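Local coordinates for DUF3992 domain-containing protein (Bacillus cereus, PDB 7A02), which forms the disulfide-linked pili that extend as appendages from Bacillus endospores, as the repeating subunit of a helical fibre, at the interface of chains A and B. Residues are numbered along the deposited sequence; one frame, centred on the assembly and turned at random. Chains: chain A/B, DUF3992 domain-containing protein.

The interface of chains A and B. Residues chain A 8-11; chain B 22, 48-50, 109-111.
An intermolecular disulfide joins the N-terminal arm of chain A to the sheet of chain B, A:Cys10 SG lying 2.1 Å from B:Cys109 SG. Both sulfurs stand anti to their own backbone N (chi1 177° in A:Cys10, 164° in B:Cys109), and the two side chains meet tip to tip. Around this bond the packing is tightest, and A:Cys10 buries more surface than any other residue of the patch. Its SG rests 3.7 Å from B:Gly49 CA, where the neighbouring strand has no side chain to intervene, and 3.3 Å from CD1 of the B:Tyr50 ring. The phenol, with CG in the crowded position between backbone N and carbonyl carbon (chi1 64°), meets the arm in two ways: A:Cys10 SG sits above the CD1-CE1 rim, out of the ring plane, whereas A:Cys10 O lies in plane at the edge. B:Thr111 brings its methyl CG2 to within 4.2 Å of A:Cys10 CB, while its hydroxyl OG1 donates to B:Ser48 O (3.3 Å), tying adjacent strands together. Toward A:Leu8 the contact loosens: the leucine crosses the B:Lys22 chain obliquely, A:Leu8 CD1 4.0 Å from B:Lys22 CB. Extended throughout, that lysine carries its NZ to A:Ser9 O (3.0 Å), donating from above the carbonyl plane. The N-terminal arm of A lies across the sheet of B, A:Leu8 and A:Ser9 over strand 19-29 and A:Cys10, at the start of strand 10-11, over strands 46-55 and 104-114, covalently linking two pilus subunits.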
loop_
_atom_site.group_PDB
_atom_site.type_symbol
_atom_site.label_atom_id
_atom_site.label_comp_id
_atom_site.label_asym_id
_atom_site.label_seq_id
_atom_site.Cartn_x
_atom_site.Cartn_y
_atom_site.Cartn_z
ATOM N N LEU A 8 -5.599 -10.894 -7.043
ATOM C CA LEU A 8 -5.478 -12.334 -7.203
ATOM C C LEU A 8 -5.285 -12.689 -8.668
ATOM O O LEU A 8 -5.945 -12.137 -9.551
ATOM C CB LEU A 8 -6.712 -13.035 -6.649
ATOM C CG LEU A 8 -6.862 -12.962 -5.134
ATOM C CD1 LEU A 8 -8.191 -13.536 -4.709
ATOM C CD2 LEU A 8 -5.724 -13.686 -4.451
ATOM N N SER A 9 -4.367 -13.613 -8.922
ATOM C CA SER A 9 -4.055 -14.045 -10.276
ATOM C C SER A 9 -3.683 -15.515 -10.232
ATOM O O SER A 9 -2.924 -15.934 -9.355
ATOM C CB SER A 9 -2.909 -13.226 -10.870
ATOM O OG SER A 9 -2.487 -13.779 -12.099
ATOM N N CYS A 10 -4.215 -16.289 -11.164
ATOM C CA CYS A 10 -3.998 -17.729 -11.200
ATOM C C CYS A 10 -2.925 -17.989 -12.257
ATOM O O CYS A 10 -3.212 -18.463 -13.355
ATOM C CB CYS A 10 -5.311 -18.450 -11.487
ATOM S SG CYS A 10 -5.209 -20.230 -11.638
ATOM N N CYS A 11 -1.678 -17.676 -11.904
ATOM C CA CYS A 11 -0.541 -17.738 -12.818
ATOM C C CYS A 11 0.424 -18.793 -12.306
ATOM O O CYS A 11 1.054 -18.602 -11.263
ATOM C CB CYS A 11 0.141 -16.364 -12.930
ATOM S SG CYS A 11 1.744 -16.254 -13.801
ATOM N N LYS B 22 -10.236 -17.187 -4.435
ATOM C CA LYS B 22 -9.291 -18.057 -5.120
ATOM C C LYS B 22 -9.286 -19.427 -4.464
ATOM O O LYS B 22 -9.421 -19.531 -3.246
ATOM C CB LYS B 22 -7.886 -17.458 -5.092
ATOM C CG LYS B 22 -6.850 -18.254 -5.840
ATOM C CD LYS B 22 -5.520 -17.546 -5.822
ATOM C CE LYS B 22 -4.547 -18.191 -6.772
ATOM N NZ LYS B 22 -3.280 -17.427 -6.836
ATOM N N SER B 48 -11.732 -17.605 -13.853
ATOM C CA SER B 48 -10.562 -17.789 -14.696
ATOM C C SER B 48 -9.598 -18.734 -14.002
ATOM O O SER B 48 -9.538 -18.779 -12.772
ATOM C CB SER B 48 -9.856 -16.467 -14.979
ATOM O OG SER B 48 -10.694 -15.584 -15.693
ATOM N N GLY B 49 -8.846 -19.490 -14.787
ATOM C CA GLY B 49 -7.882 -20.395 -14.192
ATOM C C GLY B 49 -7.223 -21.299 -15.201
ATOM O O GLY B 49 -7.278 -21.053 -16.406
ATOM N N TYR B 50 -6.586 -22.351 -14.691
ATOM C CA TYR B 50 -5.908 -23.328 -15.530
ATOM C C TYR B 50 -6.085 -24.717 -14.946
ATOM O O TYR B 50 -6.405 -24.884 -13.769
ATOM C CB TYR B 50 -4.412 -23.027 -15.682
ATOM C CG TYR B 50 -3.623 -23.101 -14.397
ATOM C CD1 TYR B 50 -3.294 -21.958 -13.705
ATOM C CD2 TYR B 50 -3.196 -24.311 -13.887
ATOM C CE1 TYR B 50 -2.579 -22.019 -12.542
ATOM C CE2 TYR B 50 -2.486 -24.379 -12.723
ATOM C CZ TYR B 50 -2.180 -23.230 -12.056
ATOM O OH TYR B 50 -1.463 -23.285 -10.891
ATOM N N CYS B 109 -6.421 -24.655 -10.383
ATOM C CA CYS B 109 -6.450 -23.334 -9.773
ATOM C C CYS B 109 -7.538 -22.492 -10.416
ATOM O O CYS B 109 -7.735 -22.550 -11.630
ATOM C CB CYS B 109 -5.105 -22.634 -9.924
ATOM S SG CYS B 109 -5.134 -20.858 -9.614
ATOM N N MET B 110 -8.239 -21.700 -9.607
ATOM C CA MET B 110 -9.333 -20.898 -10.142
ATOM C C MET B 110 -9.581 -19.670 -9.282
ATOM O O MET B 110 -9.668 -19.776 -8.058
ATOM C CB MET B 110 -10.607 -21.735 -10.238
ATOM C CG MET B 110 -11.845 -20.942 -10.548
ATOM S SD MET B 110 -13.337 -21.941 -10.495
ATOM C CE MET B 110 -13.148 -22.873 -12.000
ATOM N N THR B 111 -9.709 -18.513 -9.928
ATOM C CA THR B 111 -10.125 -17.276 -9.280
ATOM C C THR B 111 -11.550 -16.941 -9.696
ATOM O O THR B 111 -11.906 -17.058 -10.870
ATOM C CB THR B 111 -9.209 -16.106 -9.633
ATOM O OG1 THR B 111 -9.066 -16.022 -11.052
ATOM C CG2 THR B 111 -7.855 -16.283 -9.008
#